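Long-range contacts in diaminopimelate decarboxylase (Aquifex aeolicus, PDB 2P3E), which probably catalyses the pyridoxal phosphate-dependent decarboxylation of meso-diaminopimelate to L-lysine, the closing step of that route to lysine: residues B[385-390]-B[411-416]; B[312-317]-B[344-349]; B[127-132]-B[149-154]. All coordinates share one frame; numbering follows the deposited sequence.

Contact 1: B[385-390]-B[411-416]; sequences YNMRPR and DYIVEP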
loop_
_atom_site.group_PDB
_atom_site.type_symbol
_atom_site.label_atom_id
_atom_site.label_comp_id
_atom_site.label_asym_id
_atom_site.label_seq_id
_atom_site.Cartn_x
_atom_site.Cartn_y
_atom_site.Cartn_z
ATOM N N TYR B 385 7.093 -0.493 1.597
ATOM C CA TYR B 385 7.126 -1.116 2.903
ATOM C C TYR B 385 8.355 -2.021 3.044
ATOM O O TYR B 385 8.703 -2.762 2.108
ATOM C CB TYR B 385 5.800 -1.864 3.140
ATOM C CG TYR B 385 5.586 -2.325 4.554
ATOM C CD1 TYR B 385 6.023 -1.559 5.641
ATOM C CD2 TYR B 385 4.914 -3.533 4.817
ATOM C CE1 TYR B 385 5.831 -1.995 6.960
ATOM C CE2 TYR B 385 4.708 -3.968 6.119
ATOM C CZ TYR B 385 5.169 -3.195 7.183
ATOM O OH TYR B 385 4.954 -3.648 8.469
ATOM N N ASN B 386 9.034 -1.925 4.196
ATOM C CA ASN B 386 10.274 -2.647 4.456
ATOM C C ASN B 386 11.435 -2.148 3.576
ATOM O O ASN B 386 12.407 -2.869 3.357
ATOM C CB ASN B 386 10.088 -4.175 4.291
ATOM C CG ASN B 386 9.200 -4.822 5.379
ATOM O OD1 ASN B 386 9.080 -6.034 5.402
ATOM N ND2 ASN B 386 8.602 -4.025 6.278
ATOM N N MET B 387 11.331 -0.911 3.079
ATOM C CA MET B 387 12.391 -0.317 2.250
ATOM C C MET B 387 12.668 -1.178 1.011
ATOM O O MET B 387 13.819 -1.346 0.604
ATOM C CB MET B 387 13.673 -0.083 3.082
ATOM C CG MET B 387 13.708 1.237 3.825
ATOM S SD MET B 387 13.760 2.680 2.712
ATOM C CE MET B 387 15.362 2.427 1.934
ATOM N N ARG B 388 11.605 -1.707 0.407
ATOM C CA ARG B 388 11.733 -2.539 -0.771
ATOM C C ARG B 388 11.465 -1.735 -2.036
ATOM O O ARG B 388 10.360 -1.233 -2.219
ATOM C CB ARG B 388 10.782 -3.751 -0.693
ATOM C CG ARG B 388 11.062 -4.639 0.524
ATOM C CD ARG B 388 10.471 -6.047 0.406
ATOM N NE ARG B 388 11.378 -6.928 -0.339
ATOM C CZ ARG B 388 12.435 -7.599 0.158
ATOM N NH1 ARG B 388 12.763 -7.582 1.457
ATOM N NH2 ARG B 388 13.170 -8.333 -0.684
ATOM N N PRO B 389 12.485 -1.599 -2.913
ATOM C CA PRO B 389 12.239 -0.911 -4.182
ATOM C C PRO B 389 11.210 -1.685 -5.004
ATOM O O PRO B 389 11.162 -2.929 -4.949
ATOM C CB PRO B 389 13.596 -0.947 -4.891
ATOM C CG PRO B 389 14.607 -1.167 -3.804
ATOM C CD PRO B 389 13.887 -2.025 -2.770
ATOM N N ARG B 390 10.394 -0.945 -5.741
ATOM C CA ARG B 390 9.352 -1.554 -6.556
ATOM C C ARG B 390 9.904 -2.161 -7.848
ATOM O O ARG B 390 11.033 -1.872 -8.270
ATOM C CB ARG B 390 8.219 -0.563 -6.846
ATOM C CG ARG B 390 7.486 -0.106 -5.569
ATOM C CD ARG B 390 6.352 0.866 -5.854
ATOM N NE ARG B 390 6.846 2.167 -6.336
ATOM C CZ ARG B 390 6.174 3.310 -6.231
ATOM N NH1 ARG B 390 4.971 3.321 -5.658
ATOM N NH2 ARG B 390 6.697 4.444 -6.698
ATOM N N ASP B 411 18.027 4.558 -3.096
ATOM C CA ASP B 411 18.150 5.992 -3.152
ATOM C C ASP B 411 16.815 6.629 -3.548
ATOM O O ASP B 411 16.449 7.662 -3.004
ATOM C CB ASP B 411 19.232 6.419 -4.150
ATOM C CG ASP B 411 20.674 6.276 -3.587
ATOM O OD1 ASP B 411 20.853 6.048 -2.364
ATOM O OD2 ASP B 411 21.610 6.417 -4.405
ATOM N N TYR B 412 16.114 6.017 -4.505
ATOM C CA TYR B 412 14.813 6.546 -4.985
ATOM C C TYR B 412 13.760 6.655 -3.878
ATOM O O TYR B 412 13.037 7.661 -3.779
ATOM C CB TYR B 412 14.273 5.662 -6.121
ATOM C CG TYR B 412 12.832 5.991 -6.526
ATOM C CD1 TYR B 412 12.567 7.013 -7.439
ATOM C CD2 TYR B 412 11.758 5.278 -5.985
ATOM C CE1 TYR B 412 11.241 7.327 -7.830
ATOM C CE2 TYR B 412 10.427 5.575 -6.344
ATOM C CZ TYR B 412 10.174 6.587 -7.268
ATOM O OH TYR B 412 8.883 6.883 -7.631
ATOM N N ILE B 413 13.675 5.614 -3.057
ATOM C CA ILE B 413 12.734 5.573 -1.921
ATOM C C ILE B 413 12.921 6.787 -0.992
ATOM O O ILE B 413 11.942 7.426 -0.595
ATOM C CB ILE B 413 12.841 4.246 -1.116
ATOM C CG1 ILE B 413 12.611 3.026 -2.030
ATOM C CG2 ILE B 413 11.833 4.221 0.066
ATOM C CD1 ILE B 413 12.926 1.672 -1.351
ATOM N N VAL B 414 14.172 7.090 -0.643
ATOM C CA VAL B 414 14.438 8.148 0.347
ATOM C C VAL B 414 14.922 9.480 -0.252
ATOM O O VAL B 414 15.299 10.391 0.490
ATOM C CB VAL B 414 15.413 7.655 1.465
ATOM C CG1 VAL B 414 14.772 6.485 2.240
ATOM C CG2 VAL B 414 16.741 7.231 0.878
ATOM N N GLU B 415 14.903 9.597 -1.579
ATOM C CA GLU B 415 15.392 10.810 -2.260
ATOM C C GLU B 415 14.796 12.127 -1.720
ATOM O O GLU B 415 15.537 13.095 -1.531
ATOM C CB GLU B 415 15.258 10.693 -3.790
ATOM C CG GLU B 415 15.996 11.817 -4.586
ATOM C CD GLU B 415 15.190 13.107 -4.749
ATOM O OE1 GLU B 415 13.961 13.088 -4.516
ATOM O OE2 GLU B 415 15.786 14.153 -5.118
ATOM N N PRO B 416 13.467 12.179 -1.459
ATOM C CA PRO B 416 12.882 13.403 -0.873
ATOM C C PRO B 416 13.353 13.757 0.547
ATOM O O PRO B 416 13.036 14.850 1.038
ATOM C CB PRO B 416 11.379 13.098 -0.884
ATOM C CG PRO B 416 11.234 12.122 -2.051
ATOM C CD PRO B 416 12.406 11.221 -1.832
#

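Contact 2: B[312-317]-B[344-349]; sequences GMNDLI and VGPICE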
loop_
_atom_site.group_PDB
_atom_site.type_symbol
_atom_site.label_atom_id
_atom_site.label_comp_id
_atom_site.label_asym_id
_atom_site.label_seq_id
_atom_site.Cartn_x
_atom_site.Cartn_y
_atom_site.Cartn_z
ATOM N N GLY B 312 6.018 -9.613 -2.746
ATOM C CA GLY B 312 5.071 -9.679 -1.635
ATOM C C GLY B 312 3.952 -8.668 -1.746
ATOM O O GLY B 312 3.668 -8.122 -2.834
ATOM N N MET B 313 3.306 -8.414 -0.607
ATOM C CA MET B 313 2.179 -7.493 -0.559
ATOM C C MET B 313 2.585 -6.075 -0.976
ATOM O O MET B 313 1.728 -5.255 -1.334
ATOM C CB MET B 313 1.544 -7.500 0.837
ATOM C CG MET B 313 2.434 -6.904 1.930
ATOM S SD MET B 313 1.687 -7.067 3.573
ATOM C CE MET B 313 0.246 -5.975 3.451
ATOM N N ASN B 314 3.881 -5.795 -0.888
ATOM C CA ASN B 314 4.463 -4.542 -1.367
ATOM C C ASN B 314 4.376 -4.403 -2.877
ATOM O O ASN B 314 4.386 -3.279 -3.392
ATOM C CB ASN B 314 5.942 -4.448 -0.952
ATOM C CG ASN B 314 6.790 -5.599 -1.513
ATOM O OD1 ASN B 314 6.527 -6.786 -1.269
ATOM N ND2 ASN B 314 7.826 -5.245 -2.252
ATOM N N ASP B 315 4.319 -5.542 -3.573
ATOM C CA ASP B 315 4.257 -5.590 -5.051
ATOM C C ASP B 315 2.833 -5.788 -5.545
ATOM O O ASP B 315 2.406 -5.139 -6.506
ATOM C CB ASP B 315 5.145 -6.720 -5.593
ATOM C CG ASP B 315 6.621 -6.523 -5.247
ATOM O OD1 ASP B 315 7.241 -5.550 -5.745
ATOM O OD2 ASP B 315 7.160 -7.349 -4.478
ATOM N N LEU B 316 2.103 -6.694 -4.886
ATOM C CA LEU B 316 0.718 -7.000 -5.243
ATOM C C LEU B 316 -0.026 -7.219 -3.953
ATOM O O LEU B 316 0.201 -8.215 -3.252
ATOM C CB LEU B 316 0.630 -8.263 -6.127
ATOM C CG LEU B 316 -0.774 -8.772 -6.527
ATOM C CD1 LEU B 316 -1.601 -7.724 -7.267
ATOM C CD2 LEU B 316 -0.682 -10.059 -7.366
ATOM N N ILE B 317 -0.898 -6.273 -3.627
ATOM C CA ILE B 317 -1.507 -6.244 -2.297
ATOM C C ILE B 317 -2.842 -6.999 -2.220
ATOM O O ILE B 317 -3.347 -7.251 -1.133
ATOM C CB ILE B 317 -1.681 -4.771 -1.828
ATOM C CG1 ILE B 317 -1.720 -4.684 -0.287
ATOM C CG2 ILE B 317 -2.896 -4.117 -2.528
ATOM C CD1 ILE B 317 -1.564 -3.211 0.244
ATOM N N VAL B 344 4.281 -17.199 -0.185
ATOM C CA VAL B 344 4.380 -16.029 0.688
ATOM C C VAL B 344 5.585 -15.164 0.285
ATOM O O VAL B 344 6.550 -15.665 -0.282
ATOM C CB VAL B 344 4.499 -16.466 2.171
ATOM C CG1 VAL B 344 3.234 -17.253 2.612
ATOM C CG2 VAL B 344 5.760 -17.309 2.387
ATOM N N GLY B 345 5.525 -13.880 0.609
ATOM C CA GLY B 345 6.552 -12.954 0.153
ATOM C C GLY B 345 7.596 -12.633 1.198
ATOM O O GLY B 345 7.657 -13.287 2.238
ATOM N N PRO B 346 8.421 -11.606 0.925
ATOM C CA PRO B 346 9.556 -11.204 1.752
ATOM C C PRO B 346 9.170 -10.293 2.939
ATOM O O PRO B 346 9.966 -10.127 3.866
ATOM C CB PRO B 346 10.438 -10.428 0.756
ATOM C CG PRO B 346 9.461 -9.798 -0.173
ATOM C CD PRO B 346 8.282 -10.751 -0.270
ATOM N N ILE B 347 7.962 -9.722 2.904
ATOM C CA ILE B 347 7.571 -8.705 3.888
ATOM C C ILE B 347 7.403 -9.313 5.285
ATOM O O ILE B 347 6.905 -10.449 5.431
ATOM C CB ILE B 347 6.262 -7.965 3.486
ATOM C CG1 ILE B 347 6.422 -7.212 2.135
ATOM C CG2 ILE B 347 5.766 -7.063 4.640
ATOM C CD1 ILE B 347 7.384 -6.000 2.169
ATOM N N CYS B 348 7.806 -8.542 6.299
ATOM C CA CYS B 348 7.707 -8.989 7.683
ATOM C C CYS B 348 6.299 -8.732 8.251
ATOM O O CYS B 348 6.084 -7.847 9.116
ATOM C CB CYS B 348 8.811 -8.349 8.535
ATOM S SG CYS B 348 9.235 -9.365 9.961
ATOM N N GLU B 349 5.341 -9.482 7.710
ATOM C CA GLU B 349 3.952 -9.516 8.177
ATOM C C GLU B 349 3.456 -10.944 7.992
ATOM O O GLU B 349 3.766 -11.579 6.998
ATOM C CB GLU B 349 3.046 -8.603 7.328
ATOM C CG GLU B 349 3.323 -7.111 7.427
ATOM C CD GLU B 349 2.747 -6.470 8.690
ATOM O OE1 GLU B 349 2.294 -7.195 9.611
ATOM O OE2 GLU B 349 2.744 -5.223 8.752
#

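Contact 3: B[127-132]-B[149-154]; sequences FNVESR and ARIAIR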
loop_
_atom_site.group_PDB
_atom_site.type_symbol
_atom_site.label_atom_id
_atom_site.label_comp_id
_atom_site.label_asym_id
_atom_site.label_seq_id
_atom_site.Cartn_x
_atom_site.Cartn_y
_atom_site.Cartn_z
ATOM N N PHE B 127 -16.975 17.198 -14.969
ATOM C CA PHE B 127 -16.827 16.800 -13.568
ATOM C C PHE B 127 -18.016 15.931 -13.138
ATOM O O PHE B 127 -19.191 16.343 -13.260
ATOM C CB PHE B 127 -16.773 18.028 -12.660
ATOM C CG PHE B 127 -15.540 18.861 -12.833
ATOM C CD1 PHE B 127 -14.418 18.643 -12.036
ATOM C CD2 PHE B 127 -15.489 19.848 -13.823
ATOM C CE1 PHE B 127 -13.262 19.421 -12.214
ATOM C CE2 PHE B 127 -14.340 20.630 -14.005
ATOM C CZ PHE B 127 -13.235 20.419 -13.199
ATOM N N ASN B 128 -17.718 14.728 -12.656
ATOM C CA ASN B 128 -18.731 13.882 -12.027
ATOM C C ASN B 128 -18.772 14.182 -10.540
ATOM O O ASN B 128 -17.910 13.744 -9.762
ATOM C CB ASN B 128 -18.492 12.391 -12.329
ATOM C CG ASN B 128 -18.662 12.074 -13.799
ATOM O OD1 ASN B 128 -19.562 12.611 -14.459
ATOM N ND2 ASN B 128 -17.812 11.204 -14.324
ATOM N N VAL B 129 -19.794 14.951 -10.165
ATOM C CA VAL B 129 -19.866 15.596 -8.885
ATOM C C VAL B 129 -20.430 14.667 -7.817
ATOM O O VAL B 129 -21.442 13.976 -8.024
ATOM C CB VAL B 129 -20.648 16.952 -8.966
ATOM C CG1 VAL B 129 -20.824 17.548 -7.610
ATOM C CG2 VAL B 129 -19.893 17.958 -9.850
ATOM N N GLU B 130 -19.752 14.696 -6.673
ATOM C CA GLU B 130 -19.968 13.795 -5.553
ATOM C C GLU B 130 -20.673 14.444 -4.352
ATOM O O GLU B 130 -21.108 13.732 -3.445
ATOM C CB GLU B 130 -18.617 13.210 -5.114
ATOM C CG GLU B 130 -17.987 12.258 -6.130
ATOM C CD GLU B 130 -18.672 10.894 -6.204
ATOM O OE1 GLU B 130 -19.587 10.607 -5.392
ATOM O OE2 GLU B 130 -18.275 10.105 -7.082
ATOM N N SER B 131 -20.788 15.781 -4.341
ATOM C CA SER B 131 -21.523 16.469 -3.276
ATOM C C SER B 131 -22.039 17.848 -3.691
ATOM O O SER B 131 -21.566 18.450 -4.656
ATOM C CB SER B 131 -20.661 16.611 -2.003
ATOM O OG SER B 131 -19.533 17.421 -2.284
ATOM N N ARG B 132 -23.008 18.345 -2.935
ATOM C CA ARG B 132 -23.525 19.689 -3.145
ATOM C C ARG B 132 -22.498 20.776 -2.801
ATOM O O ARG B 132 -22.444 21.819 -3.453
ATOM C CB ARG B 132 -24.772 19.901 -2.299
ATOM C CG ARG B 132 -25.494 21.199 -2.640
ATOM C CD ARG B 132 -26.850 21.272 -1.974
ATOM N NE ARG B 132 -27.826 20.374 -2.600
ATOM C CZ ARG B 132 -29.144 20.517 -2.484
ATOM N NH1 ARG B 132 -29.644 21.526 -1.778
ATOM N NH2 ARG B 132 -29.960 19.661 -3.084
ATOM N N ALA B 149 -17.466 25.374 -15.614
ATOM C CA ALA B 149 -17.216 23.959 -15.297
ATOM C C ALA B 149 -18.414 23.139 -15.743
ATOM O O ALA B 149 -19.532 23.401 -15.321
ATOM C CB ALA B 149 -16.957 23.767 -13.807
ATOM N N ARG B 150 -18.172 22.154 -16.604
ATOM C CA ARG B 150 -19.218 21.257 -17.074
ATOM C C ARG B 150 -19.402 20.121 -16.072
ATOM O O ARG B 150 -18.426 19.480 -15.661
ATOM C CB ARG B 150 -18.863 20.701 -18.452
ATOM C CG ARG B 150 -19.100 21.659 -19.612
ATOM C CD ARG B 150 -18.434 21.117 -20.870
ATOM N NE ARG B 150 -16.985 21.078 -20.677
ATOM C CZ ARG B 150 -16.167 22.100 -20.923
ATOM N NH1 ARG B 150 -16.655 23.245 -21.393
ATOM N NH2 ARG B 150 -14.862 21.981 -20.698
ATOM N N ILE B 151 -20.642 19.873 -15.665
ATOM C CA ILE B 151 -20.907 18.897 -14.613
ATOM C C ILE B 151 -21.937 17.803 -14.949
ATOM O O ILE B 151 -22.846 17.976 -15.791
ATOM C CB ILE B 151 -21.343 19.585 -13.280
ATOM C CG1 ILE B 151 -22.694 20.277 -13.472
ATOM C CG2 ILE B 151 -20.252 20.564 -12.759
ATOM C CD1 ILE B 151 -23.508 20.377 -12.183
ATOM N N ALA B 152 -21.763 16.682 -14.253
ATOM C CA ALA B 152 -22.772 15.646 -14.110
ATOM C C ALA B 152 -22.913 15.382 -12.627
ATOM O O ALA B 152 -21.963 15.574 -11.866
ATOM C CB ALA B 152 -22.323 14.381 -14.814
ATOM N N ILE B 153 -24.082 14.915 -12.205
ATOM C CA ILE B 153 -24.227 14.429 -10.833
ATOM C C ILE B 153 -24.006 12.914 -10.839
ATOM O O ILE B 153 -24.559 12.202 -11.695
ATOM C CB ILE B 153 -25.630 14.774 -10.215
ATOM C CG1 ILE B 153 -25.872 16.297 -10.178
ATOM C CG2 ILE B 153 -25.785 14.168 -8.798
ATOM C CD1 ILE B 153 -24.832 17.076 -9.436
ATOM N N ARG B 154 -23.197 12.430 -9.889
ATOM C CA ARG B 154 -23.078 10.994 -9.703
ATOM C C ARG B 154 -24.291 10.458 -8.956
ATOM O O ARG B 154 -24.510 10.808 -7.793
ATOM C CB ARG B 154 -21.815 10.584 -8.948
ATOM C CG ARG B 154 -21.708 9.049 -8.968
ATOM C CD ARG B 154 -20.618 8.537 -8.094
ATOM N NE ARG B 154 -20.568 7.068 -8.051
ATOM C CZ ARG B 154 -19.465 6.386 -7.750
ATOM N NH1 ARG B 154 -18.336 7.036 -7.478
ATOM N NH2 ARG B 154 -19.484 5.060 -7.720
HETATM O O HOH W 1 -23.212 12.718 -6.249
#

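Contact 1: B[385-390]-B[411-416]
Met387 opens the packing of a loop in the C-terminal beta domain against the short helix 410-414, at the dimer interface of this class-II (fold type III) decarboxylase. Its backbone, like that of Asn386 before it, takes a left-handed helical conformation. The side chain bends twice: chi2 of -66° places SD against Ile413 and Val414, and the next torsion brings CE to Val414 CG1. Met387 SD lies 3.6 Å from CG2 of Ile413 and 4.0 Å from CG1 of Val414, with the Met387 and Val414 side chains crossing at about a right angle. At Arg388 the contact passes to the main chain, where the other branch of Ile413 takes over. The CD1 methyl of Ile413 presses on the peptide leading into Pro389, 3.7 Å from Pro389 N, and also touches the proline ring at CD (4.1 Å). Arg390 ends the segment, its guanidinium beside the Tyr412 ring. A salt bridge from NE to Glu408 and bonds from NH1 to Ser382 O and to His384 ND1 of the second subunit steady the guanidinium, while the hydroxyl of Tyr412 hydrogen-bonds to the Tyr412 carbonyl oxygen of the second subunit. The guanidinium and phenol planes stand 41° apart, and Arg390 NH2 sits near the plane of the Tyr412 ring, at its edge, 3.4 Å from Tyr412 OH.

Contact 2: B[312-317]-B[344-349]
Gly312 and Gly345 bring two loop backbones together at 4.0 Å between their CA atoms, an approach possible because neither carries a side chain. Next to them Pro346 CD lies 3.5 Å from Gly312 N. The first loop then makes a tight turn in which Gly312 O accepts from the backbone N of both Asp315 and Leu316, and Gly312 N bonds back to Asp315 OD2 (N-H...O angle 157°) on its anti lone pair. Ile347 packs against the side chains this turn presents, Asn314 and Met313. Asn314 CG sits between the backbone N and the carbonyl carbon (chi1 60°), with OD1 3.4 Å from Ile347 CG1; Ile347 CG1 also meets Met313 CG at 4.0 Å. Both loops extend from neighbouring parallel strands, 304-309 and 338-344, of the C-terminal beta domain, and Asp352 ties them together, with one carboxylate oxygen on Met313 N and the other on Ile347 N. Lys175 of the second subunit bonds to Gly345 O and Ile347 O. Further along, Met313 SD touches Glu349 CG at 4.2 Å. Glu349 probably binds substrate; its OE2 is hydrogen-bonded to Tyr385 OH, while its side chain packs on Tyr322 of the second subunit.

Contact 3: B[127-132]-B[149-154]
Phe127 and Ile151 pair in two parallel strands, which helix 132-145 connects as a beta-alpha-beta unit of the (beta/alpha)8 barrel that holds the cofactor site. The strand directions differ by 34°, and four nearly straight N-H...O bonds join them: Phe127 N to Arg150 O, Ala152 N to Phe127 O, Val129 N to Ala152 O, and Arg154 N to Val129 O. Phe127, Val129, Ile151 and Ile153 line the face turned to the helices. There the phenyl ring leans along the strand towards Ala149, whose CB lies 4.1 Å from Phe127 CE2, while Arg150 O lies at the ring edge; Leu138 of helix 132-145 and residues of helix 113-121 cover the ring. Val129 fills the dip between the two isoleucines. Its CG2 meets CG2 of Ile151 at 3.9 Å, and CD1 of Ile153 packs on Val129 CB at 4.2 Å. Leu135 and Leu138 then close over Ile151. On the face with Asn128 and Ala152, toward the barrel interior, the alanine methyl, CB, fits against Asn128 OD1 at 3.3 Å, a buried oxygen with no hydrogen-bond partner in the model; Glu279, a probable cofactor ligand, touches Asn128. Past the strand end Glu130 folds back over Arg154, whose chain runs straight from CG to NE beneath it. Glu130 OE1 is bound by Gly177 N and Arg154 NH2 by His204 O, which fix the two groups from outside. The carboxylate and guanidinium planes stand 64° apart; Glu130 OE2 lies near the guanidinium plane and takes Arg154 NH1 on its syn side at 3.1 Å.

In the fold
Along the chain the order is contact 3, contact 2, contact 1, each closing before the next opens. Contact 3 belongs to the cofactor-binding barrel; the other two lie in the C-terminal beta domain. Their centres are 37 Å (contact 1) and 38 Å (contact 2) from that of contact 3, which lies on the opposite side of the chain's centre from contact 2. Contacts 1 and 2 have centres 15 Å apart and do touch: Asn386 OD1 is 3.0 Å from Cys348 N, a probable hydrogen bond, and Arg388 packs on Pro346. In contact 2 Glu349 meets Tyr322 of the second subunit, both probable substrate ligands, consistent with an active site built from both chains; contacts 1 and 3 also touch that subunit.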